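Long-range contacts in putative Acetyltransferase (Lactobacillus plantarum WCFS1, PDB 3EFA), which probably transfers an acetyl group from acetyl-coenzyme A to an amine, as a putative GNAT-family N-acetyltransferase: residues P12-A17 / V50-P55; D56-T61 / C78-Y83; D69-F74 / H107-G112; Y125-G130 / V140-Q145. All blocks are in the same frame, centred on the assembly; numbering follows the deposited sequence.

Interaction 1: P12-A17 / V50-P55; sequences PANRAA and VLYLQP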
loop_
_atom_site.group_PDB
_atom_site.type_symbol
_atom_site.label_atom_id
_atom_site.label_comp_id
_atom_site.label_asym_id
_atom_site.label_seq_id
_atom_site.Cartn_x
_atom_site.Cartn_y
_atom_site.Cartn_z
ATOM N N PRO A 12 -25.477 -14.581 13.341
ATOM C CA PRO A 12 -24.903 -15.416 14.404
ATOM C C PRO A 12 -24.321 -16.728 13.859
ATOM O O PRO A 12 -23.173 -17.055 14.166
ATOM C CB PRO A 12 -26.114 -15.700 15.310
ATOM C CG PRO A 12 -26.985 -14.470 15.147
ATOM C CD PRO A 12 -26.775 -13.986 13.725
ATOM N N ALA A 13 -25.097 -17.462 13.067
ATOM C CA ALA A 13 -24.658 -18.763 12.551
ATOM C C ALA A 13 -23.463 -18.682 11.576
ATOM O O ALA A 13 -22.498 -19.430 11.715
ATOM C CB ALA A 13 -25.835 -19.517 11.909
ATOM N N ASN A 14 -23.528 -17.783 10.599
ATOM C CA ASN A 14 -22.428 -17.614 9.646
ATOM C C ASN A 14 -21.158 -17.029 10.306
ATOM O O ASN A 14 -20.027 -17.408 9.983
ATOM C CB ASN A 14 -22.870 -16.742 8.460
ATOM C CG ASN A 14 -21.965 -16.906 7.237
ATOM O OD1 ASN A 14 -21.778 -18.020 6.727
ATOM N ND2 ASN A 14 -21.414 -15.793 6.752
ATOM N N ARG A 15 -21.372 -16.100 11.226
ATOM C CA ARG A 15 -20.322 -15.516 12.045
ATOM C C ARG A 15 -19.602 -16.605 12.846
ATOM O O ARG A 15 -18.362 -16.610 12.959
ATOM C CB ARG A 15 -20.991 -14.559 13.021
ATOM C CG ARG A 15 -20.128 -13.495 13.589
ATOM C CD ARG A 15 -21.001 -12.321 13.975
ATOM N NE ARG A 15 -21.675 -12.505 15.246
ATOM C CZ ARG A 15 -22.929 -12.126 15.482
ATOM N NH1 ARG A 15 -23.649 -11.558 14.522
ATOM N NH2 ARG A 15 -23.471 -12.333 16.676
ATOM N N ALA A 16 -20.395 -17.528 13.393
ATOM C CA ALA A 16 -19.873 -18.633 14.180
ATOM C C ALA A 16 -18.979 -19.539 13.338
ATOM O O ALA A 16 -17.890 -19.917 13.765
ATOM C CB ALA A 16 -21.034 -19.450 14.827
ATOM N N ALA A 17 -19.457 -19.895 12.151
ATOM C CA ALA A 17 -18.685 -20.690 11.216
ATOM C C ALA A 17 -17.297 -20.068 10.937
ATOM O O ALA A 17 -16.265 -20.761 10.958
ATOM C CB ALA A 17 -19.473 -20.876 9.899
ATOM N N VAL A 50 -18.466 -17.352 3.760
ATOM C CA VAL A 50 -18.221 -18.753 4.120
ATOM C C VAL A 50 -18.700 -19.746 3.048
ATOM O O VAL A 50 -19.845 -19.653 2.580
ATOM C CB VAL A 50 -18.880 -19.114 5.503
ATOM C CG1 VAL A 50 -18.606 -20.573 5.895
ATOM C CG2 VAL A 50 -18.411 -18.181 6.596
ATOM N N LEU A 51 -17.831 -20.692 2.669
ATOM C CA LEU A 51 -18.192 -21.781 1.740
ATOM C C LEU A 51 -18.495 -23.099 2.481
ATOM O O LEU A 51 -17.669 -23.607 3.242
ATOM C CB LEU A 51 -17.103 -21.988 0.664
ATOM C CG LEU A 51 -17.392 -22.914 -0.548
ATOM C CD1 LEU A 51 -16.601 -22.524 -1.817
ATOM C CD2 LEU A 51 -17.210 -24.434 -0.240
ATOM N N TYR A 52 -19.688 -23.639 2.249
ATOM C CA TYR A 52 -20.167 -24.869 2.907
ATOM C C TYR A 52 -20.293 -26.048 1.912
ATOM O O TYR A 52 -20.872 -25.898 0.821
ATOM C CB TYR A 52 -21.555 -24.630 3.513
ATOM C CG TYR A 52 -21.656 -23.546 4.577
ATOM C CD1 TYR A 52 -21.659 -23.874 5.936
ATOM C CD2 TYR A 52 -21.791 -22.196 4.226
ATOM C CE1 TYR A 52 -21.765 -22.888 6.919
ATOM C CE2 TYR A 52 -21.903 -21.198 5.205
ATOM C CZ TYR A 52 -21.893 -21.555 6.553
ATOM O OH TYR A 52 -22.007 -20.582 7.537
ATOM N N LEU A 53 -19.763 -27.214 2.269
ATOM C CA LEU A 53 -20.036 -28.406 1.460
ATOM C C LEU A 53 -21.407 -28.938 1.843
ATOM O O LEU A 53 -22.197 -29.340 0.991
ATOM C CB LEU A 53 -18.989 -29.490 1.671
ATOM C CG LEU A 53 -17.633 -29.250 1.020
ATOM C CD1 LEU A 53 -16.846 -30.547 1.009
ATOM C CD2 LEU A 53 -17.811 -28.718 -0.394
ATOM N N GLN A 54 -21.670 -28.937 3.144
ATOM C CA GLN A 54 -22.981 -29.255 3.671
ATOM C C GLN A 54 -23.304 -28.161 4.673
ATOM O O GLN A 54 -22.427 -27.357 5.021
ATOM C CB GLN A 54 -22.972 -30.615 4.368
ATOM C CG GLN A 54 -22.293 -31.730 3.592
ATOM C CD GLN A 54 -22.050 -32.956 4.453
ATOM O OE1 GLN A 54 -22.491 -33.020 5.607
ATOM N NE2 GLN A 54 -21.337 -33.934 3.901
ATOM N N PRO A 55 -24.565 -28.119 5.132
ATOM C CA PRO A 55 -25.045 -27.113 6.090
ATOM C C PRO A 55 -24.337 -27.211 7.436
ATOM O O PRO A 55 -24.292 -26.228 8.186
ATOM C CB PRO A 55 -26.534 -27.459 6.249
ATOM C CG PRO A 55 -26.890 -28.196 4.983
ATOM C CD PRO A 55 -25.656 -28.952 4.587
#

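Interaction 2: D56-T61 / C78-Y83; sequences DLPITT and CTRKAY. With FMT (formic acid), chain C.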
loop_
_atom_site.group_PDB
_atom_site.type_symbol
_atom_site.label_atom_id
_atom_site.label_comp_id
_atom_site.label_asym_id
_atom_site.label_seq_id
_atom_site.Cartn_x
_atom_site.Cartn_y
_atom_site.Cartn_z
ATOM N N ASP A 56 -23.797 -28.386 7.746
ATOM C CA ASP A 56 -23.024 -28.549 8.977
ATOM C C ASP A 56 -21.512 -28.629 8.729
ATOM O O ASP A 56 -20.761 -29.082 9.598
ATOM C CB ASP A 56 -23.512 -29.756 9.809
ATOM C CG ASP A 56 -23.406 -31.098 9.062
ATOM O OD1 ASP A 56 -23.088 -31.114 7.846
ATOM O OD2 ASP A 56 -23.658 -32.149 9.705
ATOM N N LEU A 57 -21.068 -28.188 7.555
ATOM C CA LEU A 57 -19.663 -28.334 7.184
ATOM C C LEU A 57 -19.060 -27.124 6.442
ATOM O O LEU A 57 -18.825 -27.176 5.222
ATOM C CB LEU A 57 -19.467 -29.621 6.376
ATOM C CG LEU A 57 -18.032 -30.054 6.065
ATOM C CD1 LEU A 57 -17.225 -30.208 7.345
ATOM C CD2 LEU A 57 -18.041 -31.354 5.266
ATOM N N PRO A 58 -18.788 -26.034 7.182
ATOM C CA PRO A 58 -18.052 -24.928 6.552
ATOM C C PRO A 58 -16.599 -25.346 6.324
ATOM O O PRO A 58 -16.054 -26.016 7.202
ATOM C CB PRO A 58 -18.133 -23.811 7.596
ATOM C CG PRO A 58 -18.301 -24.503 8.911
ATOM C CD PRO A 58 -18.985 -25.837 8.632
ATOM N N ILE A 59 -15.991 -24.981 5.192
ATOM C CA ILE A 59 -14.611 -25.411 4.902
ATOM C C ILE A 59 -13.596 -24.304 4.556
ATOM O O ILE A 59 -12.380 -24.501 4.694
ATOM C CB ILE A 59 -14.544 -26.518 3.808
ATOM C CG1 ILE A 59 -15.011 -25.985 2.455
ATOM C CG2 ILE A 59 -15.336 -27.755 4.221
ATOM C CD1 ILE A 59 -14.583 -26.869 1.276
ATOM N N THR A 60 -14.073 -23.152 4.102
ATOM C CA THR A 60 -13.168 -22.046 3.825
ATOM C C THR A 60 -13.892 -20.711 4.069
ATOM O O THR A 60 -15.128 -20.653 3.986
ATOM C CB THR A 60 -12.532 -22.173 2.393
ATOM O OG1 THR A 60 -11.451 -21.242 2.245
ATOM C CG2 THR A 60 -13.578 -21.955 1.288
ATOM N N THR A 61 -13.132 -19.664 4.412
ATOM C CA THR A 61 -13.718 -18.377 4.811
ATOM C C THR A 61 -12.817 -17.172 4.525
ATOM O O THR A 61 -11.598 -17.298 4.429
ATOM C CB THR A 61 -14.091 -18.353 6.339
ATOM O OG1 THR A 61 -14.744 -17.119 6.664
ATOM C CG2 THR A 61 -12.843 -18.472 7.206
ATOM N N CYS A 78 -8.687 -18.286 5.277
ATOM C CA CYS A 78 -8.225 -19.614 5.704
ATOM C C CYS A 78 -9.144 -20.774 5.305
ATOM O O CYS A 78 -10.327 -20.580 5.000
ATOM C CB CYS A 78 -7.927 -19.640 7.217
ATOM S SG CYS A 78 -9.358 -19.487 8.346
ATOM N N THR A 79 -8.584 -21.983 5.320
ATOM C CA THR A 79 -9.286 -23.179 4.858
ATOM C C THR A 79 -9.083 -24.333 5.838
ATOM O O THR A 79 -7.968 -24.549 6.317
ATOM C CB THR A 79 -8.767 -23.616 3.463
ATOM O OG1 THR A 79 -9.087 -22.611 2.492
ATOM C CG2 THR A 79 -9.376 -24.962 3.028
ATOM N N ARG A 80 -10.155 -25.068 6.131
ATOM C CA ARG A 80 -10.072 -26.250 6.993
ATOM C C ARG A 80 -8.982 -27.199 6.474
ATOM O O ARG A 80 -8.878 -27.444 5.258
ATOM C CB ARG A 80 -11.430 -26.970 7.075
ATOM C CG ARG A 80 -11.517 -28.021 8.185
ATOM C CD ARG A 80 -12.830 -28.810 8.176
ATOM N NE ARG A 80 -13.998 -28.002 8.505
ATOM C CZ ARG A 80 -14.769 -28.161 9.588
ATOM N NH1 ARG A 80 -14.514 -29.104 10.489
ATOM N NH2 ARG A 80 -15.817 -27.369 9.769
ATOM N N LYS A 81 -8.186 -27.734 7.399
ATOM C CA LYS A 81 -6.977 -28.471 7.049
ATOM C C LYS A 81 -7.182 -29.636 6.077
ATOM O O LYS A 81 -6.428 -29.789 5.109
ATOM C CB LYS A 81 -6.247 -28.962 8.298
ATOM C CG LYS A 81 -4.770 -29.230 8.039
ATOM C CD LYS A 81 -4.159 -30.140 9.088
ATOM C CE LYS A 81 -2.714 -30.468 8.742
ATOM N NZ LYS A 81 -2.163 -31.545 9.609
ATOM N N ALA A 82 -8.188 -30.459 6.323
ATOM C CA ALA A 82 -8.386 -31.623 5.470
ATOM C C ALA A 82 -8.781 -31.260 4.026
ATOM O O ALA A 82 -8.727 -32.109 3.138
ATOM C CB ALA A 82 -9.410 -32.576 6.100
ATOM N N TYR A 83 -9.163 -30.007 3.787
ATOM C CA TYR A 83 -9.700 -29.614 2.481
ATOM C C TYR A 83 -8.798 -28.657 1.700
ATOM O O TYR A 83 -9.196 -28.117 0.664
ATOM C CB TYR A 83 -11.097 -29.004 2.644
ATOM C CG TYR A 83 -12.105 -29.985 3.181
ATOM C CD1 TYR A 83 -12.904 -30.731 2.320
ATOM C CD2 TYR A 83 -12.248 -30.187 4.552
ATOM C CE1 TYR A 83 -13.830 -31.649 2.813
ATOM C CE2 TYR A 83 -13.166 -31.101 5.050
ATOM C CZ TYR A 83 -13.952 -31.827 4.174
ATOM O OH TYR A 83 -14.867 -32.732 4.663
HETATM C C FMT C . -7.046 -23.516 -0.074
HETATM O O1 FMT C . -8.209 -23.714 -0.438
HETATM O O2 FMT C . -6.202 -24.405 0.062
#

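Interaction 3: D69-F74 / H107-G112; sequences DHVMRF and HGEIHG. With FMT (formic acid), chain B.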
loop_
_atom_site.group_PDB
_atom_site.type_symbol
_atom_site.label_atom_id
_atom_site.label_comp_id
_atom_site.label_asym_id
_atom_site.label_seq_id
_atom_site.Cartn_x
_atom_site.Cartn_y
_atom_site.Cartn_z
ATOM N N ASP A 69 -12.791 4.989 -0.993
ATOM C CA ASP A 69 -12.556 5.127 -2.429
ATOM C C ASP A 69 -12.822 3.859 -3.260
ATOM O O ASP A 69 -12.129 3.600 -4.259
ATOM C CB ASP A 69 -11.144 5.665 -2.704
ATOM C CG ASP A 69 -11.051 6.393 -4.039
ATOM O OD1 ASP A 69 -12.126 6.715 -4.601
ATOM O OD2 ASP A 69 -9.917 6.646 -4.526
ATOM N N HIS A 70 -13.825 3.083 -2.845
ATOM C CA HIS A 70 -14.304 1.935 -3.622
ATOM C C HIS A 70 -13.305 0.775 -3.698
ATOM O O HIS A 70 -13.335 -0.018 -4.636
ATOM C CB HIS A 70 -14.736 2.381 -5.025
ATOM C CG HIS A 70 -15.796 3.435 -5.011
ATOM N ND1 HIS A 70 -15.538 4.760 -5.295
ATOM C CD2 HIS A 70 -17.119 3.365 -4.714
ATOM C CE1 HIS A 70 -16.657 5.457 -5.192
ATOM N NE2 HIS A 70 -17.630 4.634 -4.840
ATOM N N VAL A 71 -12.433 0.692 -2.699
ATOM C CA VAL A 71 -11.513 -0.430 -2.550
ATOM C C VAL A 71 -12.029 -1.419 -1.492
ATOM O O VAL A 71 -12.308 -1.028 -0.354
ATOM C CB VAL A 71 -10.084 0.056 -2.172
ATOM C CG1 VAL A 71 -9.157 -1.130 -1.917
ATOM C CG2 VAL A 71 -9.504 0.970 -3.276
HETATM N N MSE A 72 -12.183 -2.688 -1.884
HETATM C CA MSE A 72 -12.559 -3.752 -0.952
HETATM C C MSE A 72 -11.351 -4.573 -0.544
HETATM O O MSE A 72 -10.653 -5.116 -1.396
HETATM C CB MSE A 72 -13.602 -4.690 -1.557
HETATM C CG MSE A 72 -13.859 -5.930 -0.695
HETATM SE SE MSE A 72 -14.808 -5.591 1.003
HETATM C CE MSE A 72 -16.441 -4.846 0.201
ATOM N N ARG A 73 -11.097 -4.663 0.756
ATOM C CA ARG A 73 -10.048 -5.555 1.239
ATOM C C ARG A 73 -10.662 -6.883 1.715
ATOM O O ARG A 73 -11.662 -6.890 2.447
ATOM C CB ARG A 73 -9.193 -4.888 2.330
ATOM C CG ARG A 73 -8.111 -5.800 2.929
ATOM C CD ARG A 73 -7.447 -5.149 4.146
ATOM N NE ARG A 73 -6.872 -3.867 3.779
ATOM C CZ ARG A 73 -6.380 -2.970 4.629
ATOM N NH1 ARG A 73 -6.398 -3.199 5.935
ATOM N NH2 ARG A 73 -5.878 -1.830 4.159
ATOM N N PHE A 74 -10.087 -7.993 1.255
ATOM C CA PHE A 74 -10.482 -9.327 1.709
ATOM C C PHE A 74 -9.464 -9.837 2.742
ATOM O O PHE A 74 -8.284 -9.991 2.416
ATOM C CB PHE A 74 -10.523 -10.305 0.534
ATOM C CG PHE A 74 -11.341 -9.831 -0.646
ATOM C CD1 PHE A 74 -12.739 -9.886 -0.618
ATOM C CD2 PHE A 74 -10.710 -9.357 -1.801
ATOM C CE1 PHE A 74 -13.498 -9.467 -1.713
ATOM C CE2 PHE A 74 -11.457 -8.931 -2.905
ATOM C CZ PHE A 74 -12.853 -8.985 -2.865
ATOM N N HIS A 107 -11.962 -2.124 -6.955
ATOM C CA HIS A 107 -10.649 -2.721 -6.761
ATOM C C HIS A 107 -10.611 -3.687 -5.585
ATOM O O HIS A 107 -11.165 -3.402 -4.516
ATOM C CB HIS A 107 -9.590 -1.628 -6.570
ATOM C CG HIS A 107 -9.351 -0.806 -7.791
ATOM N ND1 HIS A 107 -10.095 0.314 -8.092
ATOM C CD2 HIS A 107 -8.453 -0.942 -8.795
ATOM C CE1 HIS A 107 -9.660 0.840 -9.224
ATOM N NE2 HIS A 107 -8.666 0.093 -9.671
ATOM N N GLY A 108 -9.942 -4.821 -5.791
ATOM C CA GLY A 108 -9.680 -5.756 -4.713
ATOM C C GLY A 108 -8.353 -5.420 -4.063
ATOM O O GLY A 108 -7.440 -4.885 -4.718
ATOM N N GLU A 109 -8.236 -5.744 -2.777
ATOM C CA GLU A 109 -7.029 -5.450 -2.014
ATOM C C GLU A 109 -6.695 -6.613 -1.077
ATOM O O GLU A 109 -7.578 -7.118 -0.348
ATOM C CB GLU A 109 -7.205 -4.143 -1.213
ATOM C CG GLU A 109 -6.026 -3.788 -0.275
ATOM C CD GLU A 109 -6.199 -2.434 0.427
ATOM O OE1 GLU A 109 -6.616 -2.412 1.611
ATOM O OE2 GLU A 109 -5.910 -1.385 -0.204
ATOM N N ILE A 110 -5.428 -7.032 -1.093
ATOM C CA ILE A 110 -4.961 -8.130 -0.241
ATOM C C ILE A 110 -3.686 -7.742 0.498
ATOM O O ILE A 110 -2.761 -7.204 -0.122
ATOM C CB ILE A 110 -4.624 -9.393 -1.081
ATOM C CG1 ILE A 110 -5.852 -9.901 -1.843
ATOM C CG2 ILE A 110 -3.957 -10.494 -0.204
ATOM C CD1 ILE A 110 -6.916 -10.505 -0.970
ATOM N N HIS A 111 -3.617 -8.017 1.803
ATOM C CA HIS A 111 -2.332 -7.907 2.521
ATOM C C HIS A 111 -1.840 -9.331 2.813
ATOM O O HIS A 111 -2.058 -9.856 3.895
ATOM C CB HIS A 111 -2.447 -7.107 3.842
ATOM C CG HIS A 111 -2.707 -5.640 3.661
ATOM N ND1 HIS A 111 -2.732 -4.754 4.719
ATOM C CD2 HIS A 111 -2.940 -4.899 2.547
ATOM C CE1 HIS A 111 -2.980 -3.535 4.266
ATOM N NE2 HIS A 111 -3.106 -3.594 2.953
ATOM N N GLY A 112 -1.178 -9.960 1.851
ATOM C CA GLY A 112 -0.866 -11.374 1.969
ATOM C C GLY A 112 0.513 -11.704 2.515
ATOM O O GLY A 112 1.411 -10.855 2.554
HETATM C C FMT B . -4.101 -0.421 7.315
HETATM O O1 FMT B . -5.146 -0.113 6.750
HETATM O O2 FMT B . -3.437 -1.408 7.001
HETATM O O HOH W 1 -5.876 -9.314 3.264
#

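Interaction 4: Y125-G130 / V140-Q145; sequences YRVTAG and VIMHKQ. With FMT (formic acid), chain D.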
loop_
_atom_site.group_PDB
_atom_site.type_symbol
_atom_site.label_atom_id
_atom_site.label_comp_id
_atom_site.label_asym_id
_atom_site.label_seq_id
_atom_site.Cartn_x
_atom_site.Cartn_y
_atom_site.Cartn_z
ATOM N N TYR A 125 -3.839 -10.417 -9.174
ATOM C CA TYR A 125 -3.303 -9.338 -8.320
ATOM C C TYR A 125 -1.835 -9.013 -8.656
ATOM O O TYR A 125 -1.127 -9.844 -9.226
ATOM C CB TYR A 125 -3.448 -9.689 -6.825
ATOM C CG TYR A 125 -4.888 -9.750 -6.347
ATOM C CD1 TYR A 125 -5.443 -8.714 -5.585
ATOM C CD2 TYR A 125 -5.699 -10.835 -6.675
ATOM C CE1 TYR A 125 -6.775 -8.758 -5.161
ATOM C CE2 TYR A 125 -7.018 -10.895 -6.269
ATOM C CZ TYR A 125 -7.557 -9.858 -5.513
ATOM O OH TYR A 125 -8.871 -9.937 -5.125
ATOM N N ARG A 126 -1.393 -7.801 -8.317
ATOM C CA ARG A 126 0.027 -7.421 -8.425
ATOM C C ARG A 126 0.527 -6.678 -7.164
ATOM O O ARG A 126 -0.225 -5.938 -6.531
ATOM C CB ARG A 126 0.269 -6.556 -9.678
ATOM C CG ARG A 126 -0.456 -5.231 -9.596
ATOM C CD ARG A 126 -0.174 -4.284 -10.756
ATOM N NE ARG A 126 -0.457 -2.899 -10.369
ATOM C CZ ARG A 126 -1.654 -2.465 -9.975
ATOM N NH1 ARG A 126 -2.687 -3.307 -9.906
ATOM N NH2 ARG A 126 -1.825 -1.191 -9.636
ATOM N N VAL A 127 1.798 -6.870 -6.814
ATOM C CA VAL A 127 2.405 -6.152 -5.693
ATOM C C VAL A 127 2.434 -4.650 -5.966
ATOM O O VAL A 127 2.855 -4.230 -7.041
ATOM C CB VAL A 127 3.854 -6.627 -5.437
ATOM C CG1 VAL A 127 4.478 -5.867 -4.244
ATOM C CG2 VAL A 127 3.894 -8.154 -5.223
ATOM N N THR A 128 1.960 -3.843 -5.015
ATOM C CA THR A 128 2.100 -2.382 -5.123
ATOM C C THR A 128 2.992 -1.802 -4.030
ATOM O O THR A 128 3.359 -0.638 -4.088
ATOM C CB THR A 128 0.746 -1.599 -5.118
ATOM O OG1 THR A 128 -0.028 -1.959 -3.966
ATOM C CG2 THR A 128 -0.065 -1.842 -6.402
ATOM N N ALA A 129 3.328 -2.615 -3.036
ATOM C CA ALA A 129 4.198 -2.174 -1.948
ATOM C C ALA A 129 4.774 -3.367 -1.178
ATOM O O ALA A 129 4.131 -4.413 -1.064
ATOM C CB ALA A 129 3.450 -1.235 -1.004
ATOM N N GLY A 130 5.989 -3.203 -0.665
ATOM C CA GLY A 130 6.639 -4.240 0.117
ATOM C C GLY A 130 7.563 -5.104 -0.713
ATOM O O GLY A 130 7.777 -4.823 -1.896
ATOM N N VAL A 140 3.136 -8.555 1.778
ATOM C CA VAL A 140 3.134 -7.727 0.576
ATOM C C VAL A 140 1.752 -7.146 0.330
ATOM O O VAL A 140 0.744 -7.812 0.543
ATOM C CB VAL A 140 3.588 -8.499 -0.686
ATOM C CG1 VAL A 140 5.119 -8.552 -0.770
ATOM C CG2 VAL A 140 2.963 -9.907 -0.731
ATOM N N ILE A 141 1.714 -5.895 -0.115
ATOM C CA ILE A 141 0.457 -5.223 -0.426
ATOM C C ILE A 141 0.124 -5.439 -1.903
ATOM O O ILE A 141 0.931 -5.113 -2.774
ATOM C CB ILE A 141 0.558 -3.706 -0.109
ATOM C CG1 ILE A 141 1.209 -3.491 1.263
ATOM C CG2 ILE A 141 -0.812 -3.027 -0.173
ATOM C CD1 ILE A 141 0.405 -4.026 2.421
HETATM N N MSE A 142 -1.058 -5.988 -2.181
HETATM C CA MSE A 142 -1.447 -6.347 -3.550
HETATM C C MSE A 142 -2.792 -5.746 -3.982
HETATM O O MSE A 142 -3.719 -5.635 -3.186
HETATM C CB MSE A 142 -1.460 -7.882 -3.732
HETATM C CG MSE A 142 -0.176 -8.580 -3.244
HETATM SE SE MSE A 142 0.003 -10.506 -3.667
HETATM C CE MSE A 142 0.243 -10.327 -5.606
ATOM N N HIS A 143 -2.894 -5.364 -5.252
ATOM C CA HIS A 143 -4.151 -4.838 -5.779
ATOM C C HIS A 143 -4.566 -5.505 -7.095
ATOM O O HIS A 143 -3.754 -6.116 -7.790
ATOM C CB HIS A 143 -4.091 -3.304 -5.923
ATOM C CG HIS A 143 -4.049 -2.582 -4.608
ATOM N ND1 HIS A 143 -2.879 -2.103 -4.056
ATOM C CD2 HIS A 143 -5.028 -2.301 -3.713
ATOM C CE1 HIS A 143 -3.142 -1.544 -2.887
ATOM N NE2 HIS A 143 -4.438 -1.655 -2.654
ATOM N N LYS A 144 -5.848 -5.396 -7.414
ATOM C CA LYS A 144 -6.395 -5.924 -8.654
ATOM C C LYS A 144 -7.574 -5.061 -9.080
ATOM O O LYS A 144 -8.410 -4.692 -8.257
ATOM C CB LYS A 144 -6.872 -7.370 -8.452
ATOM C CG LYS A 144 -7.637 -7.931 -9.648
ATOM C CD LYS A 144 -8.111 -9.363 -9.433
ATOM C CE LYS A 144 -8.854 -9.860 -10.671
ATOM N NZ LYS A 144 -9.427 -11.231 -10.511
ATOM N N GLN A 145 -7.649 -4.736 -10.364
ATOM C CA GLN A 145 -8.845 -4.082 -10.889
ATOM C C GLN A 145 -9.966 -5.107 -11.053
ATOM O O GLN A 145 -9.762 -6.173 -11.633
ATOM C CB GLN A 145 -8.557 -3.401 -12.229
ATOM C CG GLN A 145 -9.756 -2.643 -12.803
ATOM C CD GLN A 145 -9.354 -1.525 -13.768
ATOM O OE1 GLN A 145 -8.174 -1.174 -13.883
ATOM N NE2 GLN A 145 -10.340 -0.957 -14.456
HETATM C C FMT D . -4.462 -5.933 -11.833
HETATM O O1 FMT D . -5.288 -5.086 -12.186
HETATM O O2 FMT D . -3.443 -5.702 -11.172
#

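Interaction 1: P12-A17 / V50-P55
Asn14, Val50 and Tyr52 carry this contact between the start of a helix and a strand running at 90° to it, and show how a polar tip settles a helix on a sheet. The amide oxygen of Asn14 does most of the touching. Asn14 CG stands anti to the backbone N (chi1 -161°), and the amide slides past Val50 in the opposite sense, with Asn14 OD1 3.3 Å from Val50 CB and ND2 facing Val50 CG2. Tyr52 approaches with its hydroxyl: OH donates to Asn14 OD1 over 2.7 Å, in the carbonyl plane and on a lone pair, while the amide and ring planes are 38° apart. The same oxygen lies near the ring plane at its edge, and Val50 CG1 rests over one ring face, toward the rim, so the phenol has neighbours at its edge and over a face. Ala17, further along the helix, sets CB 3.5 Å from Tyr52 OH and 4.1 Å from Val50 CG1. Asn14 ND2 makes a weak hydrogen bond to Ser9 O on the preceding strand. A strand leading directly into a helix that packs across the next strand is the opening arrangement of the GNAT fold.

Interaction 2: D56-T61 / C78-Y83
Arg80 closes on the backbone of Pro58 and Ile59, a case of one residue satisfying two successive carbonyls. Its guanidinium grips Pro58 O side-on: Arg80 NE lies 3.1 Å and NH2 2.9 Å from that oxygen; both donors lie in the carbonyl plane, and Pro58 O is about 10° out of the guanidinium plane. The bend at chi3 (-67°) places NE for this grip, and Leu57 CD1 covers the centre of one guanidinium face. The backbone N of Arg80 donates to Ile59 O at 2.7 Å. Thr61 and Cys78 exchange backbone bonds as an antiparallel hydrogen-bonded pair. Next to this pair, toward Arg80, Thr60 and Thr79 form a non-hydrogen-bonded pair whose hydroxyls meet, Thr60 OG1 to Thr79 OG1 at 2.7 Å. Cys78 O is another possible acceptor for Thr60 OG1. Formic acid, probably from the crystallisation liquor, makes a weak, unsettled hydrogen bond with Thr79 OG1 and also bonds Gly85 N and Gly89 N; Thr61 OG1 is satisfied by Ala49 O. Ile59 CG2 sits over the centre of the Tyr83 ring in a CH-pi contact, 3.9 Å from the centroid. Helix 12-29 packs against Pro58, Thr61 and Cys78, helix 88-102 against Ile59 and Thr60, and strand 48-52 adjoins strand 57-66.

Interaction 3: D69-F74 / H107-G112
Arg73 and Glu109 join in a salt bridge that spans two parallel strands. Both nitrogens of the side-on grip go to one oxygen: Arg73 NE is 2.6 Å from Glu109 OE1 on the anti lone pair, and Arg73 NH2 reaches OE1 at 2.7 Å from the syn side, 34° out of the carboxylate plane. OE1 lies in the guanidinium plane, yet the guanidinium and carboxylate planes are 32° apart. His111 overlies one guanidinium face toward its rim, with CE1 3.4 Å from Arg73 NH2. Formic acid, probably from the crystallisation liquor, occupies the edge, where Arg73 NH2 donates to O1 at 3.2 Å. The Val71 side chain crosses that of Glu109 at about a right angle, with Val71 CG1 3.7 Å from Glu109 CB.

The backbone keeps these groups in register: Met72 N donates to His107 O and Phe74 N to Glu109 O. A water bridges the strands, accepting from His111 N and donating to Phe74 O. This parallel pairing, with helix 88-102 connecting the strands, is a beta-alpha-beta crossover, here part of the GNAT core. Phe74 CB packs 3.9 Å from Ile110 CD1, and the Phe74 side chain touches Leu93, Ala96 and Glu97 of that helix. In the second shell, His143 NE2 is hydrogen-bonded to Glu109 OE2, the carboxylate oxygen that Arg73 leaves aside. Thr128 of the second subunit packs on Arg73, and its Tyr132 on His111.

Interaction 4: Y125-G130 / V140-Q145
A first torsion of 54° sets Thr128 OG1 between its backbone N and carbonyl carbon, while chi1 of -69° puts His143 CG anti to its own carbonyl carbon and chi2 of 99° turns the ring; the hydroxyl meets ND1 at the ring edge, 2.9 Å from Thr128 OG1 to His143 ND1. Either atom could donate. The neighbouring Lys144 lays CB over one face of Tyr125, 3.6 Å from the ring centroid, in a CH-pi contact. Backbone bonds link Arg126 and His143 in both directions. Beyond them Thr128 and Ala129 both face Ile141, a classic beta bulge: Thr128 N donates to Ile141 O at 2.8 Å, whereas the bond from Ala129 N to that oxygen is weak. Arg126 NH1 and Gln145 N hold a formic acid between them. This hairpin closes one edge of the chain's sheet. Strand 139-145 pairs with strand 107-113, helix 117-122 packs on Val127 and Met142, and Glu97 of helix 88-102 receives both Tyr125 OH and Lys144 NZ.

All four contacts belong to one mixed sheet and fall into two clusters either side of the chain's centre. Interactions 1 and 2, with centres 10 Å apart, share the pairing of neighbouring strands: Leu51 O lies 2.9 Å from Ile59 N. Interactions 3 and 4, 9 Å apart between centres, meet where Gly108 N approaches Lys144 O at 2.9 Å and where Phe74 packs on Tyr125; both touch the second subunit. Interactions 2 and 3 share strand 71-79. Phosphate, probably from the crystallisation liquor, is bound about 4 Å from the side chain of Val71 in interaction 3 and likewise from that of His143 in interaction 4; such ions often mark pockets, though no substrate or coenzyme is seen in these contacts.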